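Local coordinates for protein uncharacterized esterase YxiM (Bacillus subtilis, PDB 2O14) that is probably a hydrolase of the GDSL esterase family, pairing a galactose-binding-like beta domain with a lipase-like catalytic domain, its natural substrate unidentified, at residues A[225-231]-A[264-270]. Residues are numbered along the deposited sequence; the frame is centred on the assembly and turned at random.
Sequences LKYIKPG and QVKAKGA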
loop_
_atom_site.group_PDB
_atom_site.type_symbol
_atom_site.label_atom_id
_atom_site.label_comp_id
_atom_site.label_asym_id
_atom_site.label_seq_id
_atom_site.Cartn_x
_atom_site.Cartn_y
_atom_site.Cartn_z
ATOM N N LEU A 225 8.103 7.507 5.575
ATOM C CA LEU A 225 9.217 8.355 6.000
ATOM C C LEU A 225 10.422 7.516 6.402
ATOM O O LEU A 225 11.558 7.997 6.410
ATOM C CB LEU A 225 8.789 9.241 7.174
ATOM C CG LEU A 225 7.797 10.349 6.804
ATOM C CD1 LEU A 225 7.243 11.007 8.058
ATOM C CD2 LEU A 225 8.498 11.370 5.913
ATOM N N LYS A 226 10.161 6.258 6.738
ATOM C CA LYS A 226 11.206 5.329 7.136
ATOM C C LYS A 226 12.190 5.065 5.995
ATOM O O LYS A 226 13.382 4.867 6.233
ATOM C CB LYS A 226 10.572 4.001 7.561
ATOM C CG LYS A 226 11.559 2.913 7.973
ATOM C CD LYS A 226 11.993 3.058 9.421
ATOM C CE LYS A 226 12.891 1.903 9.838
ATOM N NZ LYS A 226 13.285 2.008 11.266
ATOM N N TYR A 227 11.699 5.072 4.759
ATOM C CA TYR A 227 12.557 4.763 3.619
ATOM C C TYR A 227 12.657 5.795 2.500
ATOM O O TYR A 227 13.648 5.812 1.772
ATOM C CB TYR A 227 12.120 3.433 2.998
ATOM C CG TYR A 227 12.043 2.291 3.979
ATOM C CD1 TYR A 227 13.198 1.739 4.531
ATOM C CD2 TYR A 227 10.812 1.748 4.348
ATOM C CE1 TYR A 227 13.131 0.668 5.426
ATOM C CE2 TYR A 227 10.735 0.675 5.250
ATOM C CZ TYR A 227 11.897 0.141 5.781
ATOM O OH TYR A 227 11.832 -0.921 6.658
ATOM N N ILE A 228 11.649 6.645 2.344
ATOM C CA ILE A 228 11.681 7.630 1.264
ATOM C C ILE A 228 12.931 8.512 1.327
ATOM O O ILE A 228 13.338 8.962 2.395
ATOM C CB ILE A 228 10.397 8.496 1.268
ATOM C CG1 ILE A 228 10.174 9.093 -0.124
ATOM C CG2 ILE A 228 10.500 9.581 2.320
ATOM C CD1 ILE A 228 8.789 9.700 -0.322
ATOM N N LYS A 229 13.542 8.744 0.170
ATOM C CA LYS A 229 14.759 9.545 0.086
ATOM C C LYS A 229 14.851 10.284 -1.248
ATOM O O LYS A 229 13.971 10.161 -2.100
ATOM C CB LYS A 229 15.983 8.640 0.248
ATOM C CG LYS A 229 16.032 7.479 -0.736
ATOM C CD LYS A 229 17.282 6.624 -0.529
ATOM C CE LYS A 229 17.238 5.357 -1.371
ATOM N NZ LYS A 229 17.112 5.644 -2.821
ATOM N N PRO A 230 15.924 11.071 -1.446
ATOM C CA PRO A 230 16.058 11.796 -2.711
ATOM C C PRO A 230 15.952 10.840 -3.895
ATOM O O PRO A 230 16.545 9.756 -3.893
ATOM C CB PRO A 230 17.443 12.428 -2.597
ATOM C CG PRO A 230 17.548 12.716 -1.136
ATOM C CD PRO A 230 17.004 11.443 -0.512
ATOM N N GLY A 231 15.184 11.246 -4.899
ATOM C CA GLY A 231 15.008 10.421 -6.075
ATOM C C GLY A 231 13.630 9.793 -6.113
ATOM O O GLY A 231 13.086 9.542 -7.193
ATOM N N GLN A 264 7.368 17.110 5.739
ATOM C CA GLN A 264 8.129 16.014 6.315
ATOM C C GLN A 264 8.768 15.181 5.218
ATOM O O GLN A 264 9.921 14.772 5.337
ATOM C CB GLN A 264 7.233 15.131 7.182
ATOM C CG GLN A 264 6.816 15.775 8.485
ATOM C CD GLN A 264 6.283 14.760 9.466
ATOM O OE1 GLN A 264 6.967 13.796 9.799
ATOM N NE2 GLN A 264 5.058 14.969 9.935
ATOM N N VAL A 265 8.027 14.928 4.145
ATOM C CA VAL A 265 8.575 14.144 3.050
ATOM C C VAL A 265 9.662 14.937 2.331
ATOM O O VAL A 265 10.710 14.389 1.994
ATOM C CB VAL A 265 7.483 13.724 2.042
ATOM C CG1 VAL A 265 8.125 13.095 0.803
ATOM C CG2 VAL A 265 6.535 12.722 2.697
ATOM N N LYS A 266 9.423 16.224 2.104
ATOM C CA LYS A 266 10.420 17.052 1.435
ATOM C C LYS A 266 11.674 17.153 2.291
ATOM O O LYS A 266 12.776 17.323 1.775
ATOM C CB LYS A 266 9.866 18.449 1.148
ATOM C CG LYS A 266 9.051 18.541 -0.132
ATOM C CD LYS A 266 8.445 19.930 -0.294
ATOM C CE LYS A 266 7.881 20.146 -1.690
ATOM N NZ LYS A 266 8.961 20.162 -2.720
ATOM N N ALA A 267 11.505 17.041 3.604
ATOM C CA ALA A 267 12.642 17.107 4.518
ATOM C C ALA A 267 13.569 15.907 4.306
ATOM O O ALA A 267 14.727 15.932 4.718
ATOM C CB ALA A 267 12.152 17.140 5.962
ATOM N N LYS A 268 13.053 14.860 3.664
ATOM C CA LYS A 268 13.836 13.657 3.395
ATOM C C LYS A 268 14.549 13.773 2.054
ATOM O O LYS A 268 15.327 12.897 1.680
ATOM C CB LYS A 268 12.934 12.420 3.375
ATOM C CG LYS A 268 12.242 12.108 4.688
ATOM C CD LYS A 268 13.220 11.623 5.747
ATOM C CE LYS A 268 12.476 11.172 6.997
ATOM N NZ LYS A 268 13.398 10.607 8.021
ATOM N N GLY A 269 14.272 14.853 1.327
ATOM C CA GLY A 269 14.904 15.057 0.035
ATOM C C GLY A 269 14.123 14.472 -1.129
ATOM O O GLY A 269 14.530 14.604 -2.282
ATOM N N ALA A 270 13.003 13.823 -0.832
ATOM C CA ALA A 270 12.165 13.228 -1.869
ATOM C C ALA A 270 11.193 14.270 -2.420
ATOM O O ALA A 270 11.046 15.354 -1.848
ATOM C CB ALA A 270 11.395 12.045 -1.299
HETATM O O HOH W 1 14.899 14.215 -5.003
#
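Backbones 225-231 and 264-270 draw together from 6.5 Å between the CA atoms of Leu225 and Val265 to 4.2 Å between those of Pro230 and Ala270. After helix 251-266 comes a Schellman motif, Gly269 taking a positive phi of 91°, and the chain then runs beside the 225-231 loop, which leads into strand 233-237, before entering strand 271-275 itself. Leu225 meets Gln264 and Val265 with both methyls: CD2 lies against the backbone of Gln264 and CG2 of Val265, while CD1 touches Gln264 OE1. The Gln264 chain crosses the leucine at about a right angle, and its NE2 is hydrogen-bonded to Asp260, one turn back on the helix. Ile228 reaches inward with CG1 anti to its backbone N (chi1 -157°). CG1 presses tightly on Ala270 CB at 3.4 Å, and CD1 runs on to Val265 CG1 at 3.6 Å; Phe234 of strand 233-237 touches both Ile228 and Val265. Lys268, bent at chi2 (-70°), lays its methylenes over Ile228 CG2 and Leu225 CD2 and brings CE to 3.4 Å from Leu225 O. Pro230 lies on the type I turn from Lys266 to Gly269, its CD 3.1 Å from Lys268 O, and its CA-H points at Gly269 O (CA to O 3.2 Å). That same carbonyl accepts a hydrogen bond from a water, which in turn accepts one from Gly231 N. The contact thus packs two alpha-to-beta connections of the SGNH-type hydrolase domain beside each other, just ahead of the neighbouring parallel strands 233-237 and 271-275. Methyl packing, helped by the aliphatic chain of Lys268, makes the apolar part; at the Pro230 end one CA-H...O contact and a bridging water link the backbones, with no direct hydrogen bond between the segments.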